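PDB 5TR7: D-alanyl-D-alanine carboxypeptidase from Vibrio cholerae, which probably removes the terminal D-alanine from peptidoglycan precursor peptides as a serine carboxypeptidase, a penicillin-binding protein of the S11 peptidase family. Local coordinates for residues Ser42-Gln47 with Val118-Ala123; Glu48-Asn53 with Arg162-Glu167. One frame throughout, in Å; residues are numbered along the deposited sequence.

Contact 1: Ser42-Gln47 with Val118-Ala123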
ATOM      1  N   SER A  42       4.560   0.465   5.511  1.00 53.01           N
ATOM      2  CA  SER A  42       5.583  -0.495   5.081  1.00 49.15           C
ATOM      3  C   SER A  42       6.820   0.272   4.590  1.00 58.33           C
ATOM      4  O   SER A  42       7.923  -0.267   4.652  1.00 47.78           O
ATOM      5  CB  SER A  42       5.097  -1.431   4.007  1.00 48.79           C
ATOM      6  OG  SER A  42       5.166  -0.782   2.757  1.00 62.74           O
ATOM      7  N   TYR A  43       6.640   1.492   4.079  1.00 60.94           N
ATOM      8  CA  TYR A  43       7.775   2.266   3.599  1.00 53.01           C
ATOM      9  C   TYR A  43       8.659   2.594   4.797  1.00 57.05           C
ATOM     10  O   TYR A  43       9.883   2.379   4.758  1.00 53.04           O
ATOM     11  CB  TYR A  43       7.352   3.539   2.819  1.00 53.20           C
ATOM     12  CG  TYR A  43       8.548   4.322   2.268  1.00 55.11           C
ATOM     13  CD1 TYR A  43       9.196   5.243   3.054  1.00 48.73           C
ATOM     14  CD2 TYR A  43       9.041   4.116   0.968  1.00 49.86           C
ATOM     15  CE1 TYR A  43      10.338   5.889   2.606  1.00 54.11           C
ATOM     16  CE2 TYR A  43      10.163   4.804   0.500  1.00 52.38           C
ATOM     17  CZ  TYR A  43      10.821   5.680   1.319  1.00 50.98           C
ATOM     18  OH  TYR A  43      11.926   6.336   0.876  1.00 55.98           O
ATOM     19  N   VAL A  44       8.060   3.125   5.864  1.00 57.63           N
ATOM     20  CA  VAL A  44       8.828   3.454   7.071  1.00 55.08           C
ATOM     21  C   VAL A  44       9.499   2.204   7.652  1.00 54.31           C
ATOM     22  O   VAL A  44      10.691   2.203   7.979  1.00 53.98           O
ATOM     23  CB  VAL A  44       7.940   4.124   8.156  1.00 57.00           C
ATOM     24  CG1 VAL A  44       8.761   4.452   9.403  1.00 55.87           C
ATOM     25  CG2 VAL A  44       7.319   5.411   7.617  1.00 56.37           C
ATOM     26  N   ILE A  45       8.741   1.108   7.729  1.00 55.41           N
ATOM     27  CA  ILE A  45       9.319  -0.167   8.212  1.00 54.15           C
ATOM     28  C   ILE A  45      10.539  -0.574   7.339  1.00 52.40           C
ATOM     29  O   ILE A  45      11.564  -0.981   7.829  1.00 51.47           O
ATOM     30  CB  ILE A  45       8.262  -1.264   8.215  1.00 54.29           C
ATOM     31  CG1 ILE A  45       7.209  -0.960   9.284  1.00 52.24           C
ATOM     32  CG2 ILE A  45       8.870  -2.646   8.420  1.00 52.64           C
ATOM     33  CD1 ILE A  45       5.952  -1.846   9.099  1.00 51.52           C
ATOM     34  N   GLY A  46      10.434  -0.400   6.043  1.00 51.95           N
ATOM     35  CA  GLY A  46      11.513  -0.766   5.099  1.00 50.05           C
ATOM     36  C   GLY A  46      12.757   0.070   5.371  1.00 52.68           C
ATOM     37  O   GLY A  46      13.887  -0.449   5.413  1.00 51.37           O
ATOM     38  N   GLN A  47      12.555   1.353   5.621  1.00 54.21           N
ATOM     39  CA  GLN A  47      13.704   2.173   5.938  1.00 52.11           C
ATOM     40  C   GLN A  47      14.356   1.755   7.231  1.00 51.50           C
ATOM     41  O   GLN A  47      15.598   1.688   7.301  1.00 63.56           O
ATOM     42  CB  GLN A  47      13.326   3.632   5.952  1.00 53.67           C
ATOM     43  CG  GLN A  47      13.050   4.214   4.546  1.00 59.70           C
ATOM     44  CD  GLN A  47      14.301   4.444   3.753  1.00 58.43           C
ATOM     45  OE1 GLN A  47      15.363   4.094   4.199  1.00 61.19           O
ATOM     46  NE2 GLN A  47      14.192   5.080   2.600  1.00 60.29           N
ATOM     47  N   VAL A 118       3.387   7.813  13.408  1.00 68.02           N
ATOM     48  CA  VAL A 118       2.711   8.740  12.478  1.00 67.07           C
ATOM     49  C   VAL A 118       3.620   9.966  12.183  1.00 72.23           C
ATOM     50  O   VAL A 118       3.677  10.450  11.061  1.00 67.26           O
ATOM     51  CB  VAL A 118       1.313   9.130  12.964  1.00 69.32           C
ATOM     52  CG1 VAL A 118       0.715  10.127  12.030  1.00 72.21           C
ATOM     53  CG2 VAL A 118       0.388   7.930  13.015  1.00 69.63           C
ATOM     54  N   ASP A 119       4.333  10.452  13.180  1.00 66.02           N
ATOM     55  CA  ASP A 119       5.311  11.550  12.929  1.00 70.60           C
ATOM     56  C   ASP A 119       6.310  11.085  11.870  1.00 66.24           C
ATOM     57  O   ASP A 119       6.563  11.776  10.894  1.00 74.72           O
ATOM     58  CB  ASP A 119       6.078  11.957  14.223  1.00 74.07           C
ATOM     59  CG  ASP A 119       5.188  12.611  15.272  1.00 82.71           C
ATOM     60  OD1 ASP A 119       4.063  13.000  14.907  1.00 80.54           O
ATOM     61  OD2 ASP A 119       5.620  12.829  16.445  1.00 87.83           O
ATOM     62  N   LEU A 120       6.893   9.904  12.025  1.00 68.11           N
ATOM     63  CA  LEU A 120       7.818   9.434  10.977  1.00 65.99           C
ATOM     64  C   LEU A 120       7.094   9.300   9.610  1.00 66.37           C
ATOM     65  O   LEU A 120       7.676   9.661   8.572  1.00 59.74           O
ATOM     66  CB  LEU A 120       8.392   8.066  11.267  1.00 69.32           C
ATOM     67  CG  LEU A 120       9.163   7.942  12.575  1.00 67.90           C
ATOM     68  CD1 LEU A 120       9.482   6.458  12.700  1.00 70.02           C
ATOM     69  CD2 LEU A 120      10.407   8.830  12.623  1.00 66.86           C
ATOM     70  N   MET A 121       5.844   8.812   9.602  1.00 58.37           N
ATOM     71  CA  MET A 121       5.130   8.682   8.348  1.00 58.76           C
ATOM     72  C   MET A 121       5.047  10.003   7.614  1.00 54.89           C
ATOM     73  O   MET A 121       5.362  10.066   6.442  1.00 61.19           O
ATOM     74  CB  MET A 121       3.699   8.129   8.509  1.00 58.70           C
ATOM     75  CG  MET A 121       3.561   6.730   9.092  1.00 61.63           C
ATOM     76  SD  MET A 121       1.863   6.276   9.557  1.00 62.28           S
ATOM     77  CE  MET A 121       1.132   5.936   7.973  1.00 52.02           C
ATOM     78  N   ASN A 122       4.622  11.062   8.278  1.00 62.61           N
ATOM     79  CA  ASN A 122       4.517  12.386   7.635  1.00 60.81           C
ATOM     80  C   ASN A 122       5.851  12.987   7.309  1.00 62.09           C
ATOM     81  O   ASN A 122       5.949  13.771   6.359  1.00 63.33           O
ATOM     82  CB  ASN A 122       3.693  13.369   8.502  1.00 66.61           C
ATOM     83  CG  ASN A 122       2.223  12.932   8.621  1.00 76.02           C
ATOM     84  OD1 ASN A 122       1.549  12.634   7.607  1.00 67.70           O
ATOM     85  ND2 ASN A 122       1.726  12.833   9.864  1.00 74.74           N
ATOM     86  N   ALA A 123       6.878  12.721   8.096  1.00 63.50           N
ATOM     87  CA  ALA A 123       8.201  13.278   7.747  1.00 64.44           C
ATOM     88  C   ALA A 123       8.658  12.581   6.454  1.00 69.43           C
ATOM     89  O   ALA A 123       9.142  13.221   5.521  1.00 74.95           O
ATOM     90  CB  ALA A 123       9.219  13.063   8.852  1.00 71.64           C
TER
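Tyr-43 OH is gripped by two groups, Gln-47 NE2 and, from helix 150-163, Asp-163 OD2; Tyr-43 directly precedes Val-44, which meets Leu-120 and Met-121 of helix 114-127. The bond from Gln-47 NE2 to Tyr-43 OH spans one helical turn at 3.1 Å, and the hydroxyl oxygen lies almost exactly in the amide plane. Across the contact everything is apolar. Val-44 sets CG1 anti to its own N (chi1 180°), which splits the two methyls between neighbouring residues of the other helix. CG1 goes to Leu-120, 3.9 Å from CD1, with the two side chains crossing at about a right angle. CG2 lies instead against the base of Met-121, 4.0 Å from its CA, with the side-chain CG at 4.2 Å. The CA atoms of Val-44 and Met-121 are 6.5 Å apart, so a small branched side chain spans the interface. Phe-117 and Trp-124 also touch Val-44; with Leu-120 and Met-121 they have the i, i+3, i+4, i+7 spacing of a hole receiving a knob. Within the helical part of this beta-lactamase-like domain, the join rests on van der Waals contacts of the valine methyls; no hydrogen bond between the segments fixes its direction, which depends on shape fit.

Contact 2: Glu48-Asn53 with Arg162-Glu167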
ATOM      1  N   GLU A  48      13.547   1.412   8.248  1.00 55.82           N
ATOM      2  CA  GLU A  48      14.093   1.008   9.527  1.00 54.95           C
ATOM      3  C   GLU A  48      14.871  -0.277   9.413  1.00 52.81           C
ATOM      4  O   GLU A  48      15.901  -0.428  10.068  1.00 55.85           O
ATOM      5  CB  GLU A  48      13.016   0.890  10.624  1.00 60.51           C
ATOM      6  CG  GLU A  48      12.293   2.179  10.965  1.00 65.16           C
ATOM      7  CD  GLU A  48      13.213   3.238  11.552  1.00 74.90           C
ATOM      8  OE1 GLU A  48      14.053   2.935  12.408  1.00 88.06           O
ATOM      9  OE2 GLU A  48      13.096   4.398  11.165  1.00 77.08           O
ATOM     10  N   VAL A  49      14.373  -1.222   8.621  1.00 51.23           N
ATOM     11  CA  VAL A  49      15.084  -2.506   8.382  1.00 49.03           C
ATOM     12  C   VAL A  49      16.388  -2.240   7.635  1.00 50.44           C
ATOM     13  O   VAL A  49      17.405  -2.734   8.034  1.00 59.24           O
ATOM     14  CB  VAL A  49      14.231  -3.461   7.525  1.00 55.70           C
ATOM     15  CG1 VAL A  49      15.040  -4.689   7.082  1.00 49.87           C
ATOM     16  CG2 VAL A  49      12.935  -3.841   8.275  1.00 55.87           C
ATOM     17  N   LYS A  50      16.393  -1.418   6.576  1.00 57.06           N
ATOM     18  CA  LYS A  50      17.636  -1.159   5.853  1.00 58.80           C
ATOM     19  C   LYS A  50      18.687  -0.539   6.700  1.00 61.37           C
ATOM     20  O   LYS A  50      19.842  -0.862   6.549  1.00 61.12           O
ATOM     21  CB  LYS A  50      17.498  -0.151   4.741  1.00 68.16           C
ATOM     22  CG  LYS A  50      16.804  -0.610   3.508  1.00 71.06           C
ATOM     23  CD  LYS A  50      17.254   0.344   2.359  1.00 78.77           C
ATOM     24  CE  LYS A  50      16.996   1.813   2.699  1.00 73.53           C
ATOM     25  NZ  LYS A  50      17.008   2.597   1.470  1.00 71.00           N
ATOM     26  N   ARG A  51      18.296   0.405   7.541  1.00 63.08           N
ATOM     27  CA  ARG A  51      19.293   1.041   8.402  1.00 64.92           C
ATOM     28  C   ARG A  51      19.691   0.196   9.582  1.00 63.93           C
ATOM     29  O   ARG A  51      20.521   0.610  10.341  1.00 62.71           O
ATOM     30  CB  ARG A  51      18.706   2.363   8.879  1.00 74.84           C
ATOM     31  CG  ARG A  51      18.399   3.243   7.685  1.00 85.96           C
ATOM     32  CD  ARG A  51      17.568   4.405   8.156  1.00101.79           C
ATOM     33  NE  ARG A  51      17.593   5.522   7.234  1.00114.17           N
ATOM     34  CZ  ARG A  51      16.926   6.657   7.430  1.00126.85           C
ATOM     35  NH1 ARG A  51      16.162   6.818   8.520  1.00127.48           N
ATOM     36  NH2 ARG A  51      17.031   7.635   6.534  1.00131.47           N
ATOM     37  N   GLY A  52      19.076  -0.978   9.782  1.00 60.26           N
ATOM     38  CA  GLY A  52      19.466  -1.784  10.943  1.00 60.01           C
ATOM     39  C   GLY A  52      18.867  -1.373  12.292  1.00 57.35           C
ATOM     40  O   GLY A  52      19.306  -1.856  13.284  1.00 58.09           O
ATOM     41  N   ASN A  53      17.831  -0.536  12.340  1.00 59.25           N
ATOM     42  CA  ASN A  53      17.233  -0.161  13.644  1.00 62.75           C
ATOM     43  C   ASN A  53      16.349  -1.239  14.170  1.00 66.06           C
ATOM     44  O   ASN A  53      16.139  -1.305  15.363  1.00 60.43           O
ATOM     45  CB  ASN A  53      16.420   1.119  13.544  1.00 69.55           C
ATOM     46  CG  ASN A  53      17.243   2.296  13.091  1.00 67.05           C
ATOM     47  OD1 ASN A  53      18.431   2.260  13.093  1.00 72.86           O
ATOM     48  ND2 ASN A  53      16.583   3.305  12.603  1.00 71.31           N
ATOM     49  N   ARG A 162      11.613   1.893  -5.523  1.00 51.06           N
ATOM     50  CA  ARG A 162      12.934   2.519  -5.659  1.00 50.77           C
ATOM     51  C   ARG A 162      13.833   2.485  -4.478  1.00 46.18           C
ATOM     52  O   ARG A 162      15.055   2.328  -4.645  1.00 49.77           O
ATOM     53  CB  ARG A 162      12.726   4.022  -5.990  1.00 50.87           C
ATOM     54  CG  ARG A 162      13.964   4.819  -6.302  1.00 53.39           C
ATOM     55  CD  ARG A 162      13.867   6.127  -5.522  1.00 64.53           C
ATOM     56  NE  ARG A 162      12.832   7.007  -5.947  1.00 61.71           N
ATOM     57  CZ  ARG A 162      12.190   7.910  -5.198  1.00 57.75           C
ATOM     58  NH1 ARG A 162      12.257   8.046  -3.880  1.00 59.82           N
ATOM     59  NH2 ARG A 162      11.314   8.650  -5.795  1.00 72.13           N
ATOM     60  N   ASP A 163      13.277   2.744  -3.305  1.00 47.08           N
ATOM     61  CA  ASP A 163      14.136   2.964  -2.078  1.00 49.40           C
ATOM     62  C   ASP A 163      14.163   1.788  -1.146  1.00 48.73           C
ATOM     63  O   ASP A 163      15.151   1.606  -0.466  1.00 46.35           O
ATOM     64  CB  ASP A 163      13.604   4.161  -1.266  1.00 49.27           C
ATOM     65  CG  ASP A 163      13.480   5.443  -2.060  1.00 43.91           C
ATOM     66  OD1 ASP A 163      14.269   5.626  -2.970  1.00 54.36           O
ATOM     67  OD2 ASP A 163      12.709   6.369  -1.650  1.00 54.22           O
ATOM     68  N   VAL A 164      13.080   0.992  -1.104  1.00 44.37           N
ATOM     69  CA  VAL A 164      13.018  -0.209  -0.209  1.00 49.14           C
ATOM     70  C   VAL A 164      12.675  -1.527  -0.982  1.00 49.49           C
ATOM     71  O   VAL A 164      11.630  -2.168  -0.742  1.00 44.59           O
ATOM     72  CB  VAL A 164      12.106   0.049   0.970  1.00 47.19           C
ATOM     73  CG1 VAL A 164      12.744   1.154   1.891  1.00 49.56           C
ATOM     74  CG2 VAL A 164      10.722   0.449   0.525  1.00 43.70           C
ATOM     75  N   PRO A 165      13.559  -1.920  -1.898  1.00 48.54           N
ATOM     76  CA  PRO A 165      13.267  -3.134  -2.771  1.00 51.11           C
ATOM     77  C   PRO A 165      12.935  -4.429  -2.000  1.00 48.72           C
ATOM     78  O   PRO A 165      12.047  -5.146  -2.379  1.00 54.22           O
ATOM     79  CB  PRO A 165      14.494  -3.253  -3.688  1.00 44.97           C
ATOM     80  CG  PRO A 165      15.591  -2.307  -3.057  1.00 53.90           C
ATOM     81  CD  PRO A 165      14.883  -1.292  -2.144  1.00 54.46           C
ATOM     82  N   GLU A 166      13.594  -4.652  -0.876  1.00 53.52           N
ATOM     83  CA  GLU A 166      13.356  -5.829  -0.016  1.00 50.77           C
ATOM     84  C   GLU A 166      11.999  -5.780   0.572  1.00 48.24           C
ATOM     85  O   GLU A 166      11.403  -6.814   0.811  1.00 56.47           O
ATOM     86  CB  GLU A 166      14.425  -6.026   1.035  1.00 59.40           C
ATOM     87  CG  GLU A 166      15.844  -6.359   0.446  1.00 79.74           C
ATOM     88  CD  GLU A 166      15.952  -7.594  -0.438  1.00 74.21           C
ATOM     89  OE1 GLU A 166      15.318  -8.597  -0.103  1.00 87.67           O
ATOM     90  OE2 GLU A 166      16.492  -7.538  -1.587  1.00 97.37           O
ATOM     91  N   GLU A 167      11.503  -4.583   0.790  1.00 53.90           N
ATOM     92  CA  GLU A 167      10.148  -4.475   1.271  1.00 50.91           C
ATOM     93  C   GLU A 167       9.233  -4.689   0.094  1.00 47.84           C
ATOM     94  O   GLU A 167       8.258  -5.409   0.222  1.00 51.88           O
ATOM     95  CB  GLU A 167       9.804  -3.092   1.813  1.00 55.77           C
ATOM     96  CG  GLU A 167       9.718  -2.792   3.259  1.00 61.18           C
ATOM     97  CD  GLU A 167       8.889  -3.734   4.169  1.00 67.31           C
ATOM     98  OE1 GLU A 167       7.666  -3.524   4.685  1.00 56.85           O
ATOM     99  OE2 GLU A 167       9.743  -4.561   4.528  1.00 50.96           O
TER
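Lys-50 swings its CG beside its own N (chi1 -74°) and bends at chi3 (-55°), which carries NZ from the last turn of helix 37-50 to the carbonyl of Asp-163. A Schellman motif ends the lysine's helix directly afterwards: Gly-52 has positive phi, Gly-52 N bonds to Val-49 O at 3.0 Å, and Asn-53 N reaches back to Glu-48 O at the same length. Across the contact, Lys-50 NZ donates to Asp-163 O at 2.9 Å, with a C=O...N angle of 149° and the donor tilted out of the carbonyl plane. This oxygen belongs to the final residue of helix 150-163, so the ammonium group may also be favoured by the negative end of the helix dipole. Val-164, next in the chain, is the N-cap of helix 165-168; its CG1 is 4.4 Å from Lys-50 CE, a distant approach at most. OD2 of Asp-163 is taken by Tyr-43 and by a salt bridge from its neighbour Arg-162, through NH1, while Asp-163 OD1 is 6.0 Å from Lys-50 NZ. The lysine bonds to the backbone carbonyl, not the carboxylate, and Asp-163 O also lies 3.7 Å from Lys-50 CD.

Contacts 1 and 2 share helix 37-50: its middle packs on helix 114-127 and its C-terminal end meets the junction of helices 150-163 and 165-168. Their centres are 11 Å apart. The hydrogen bond between Tyr-43 OH and Asp-163 OD2, 2.6 Å, joins them directly. Gly-46 adds packing, its C 3.6 Å from Val-164 CG1. The predicted catalytic residues of the SxxK motif lie around the start of the same helix. The Met-121 side chain is about 8 Å from that of Lys-38 and about 11 Å from that of Ser-35, whereas contact 2 lies away from the annotated sites.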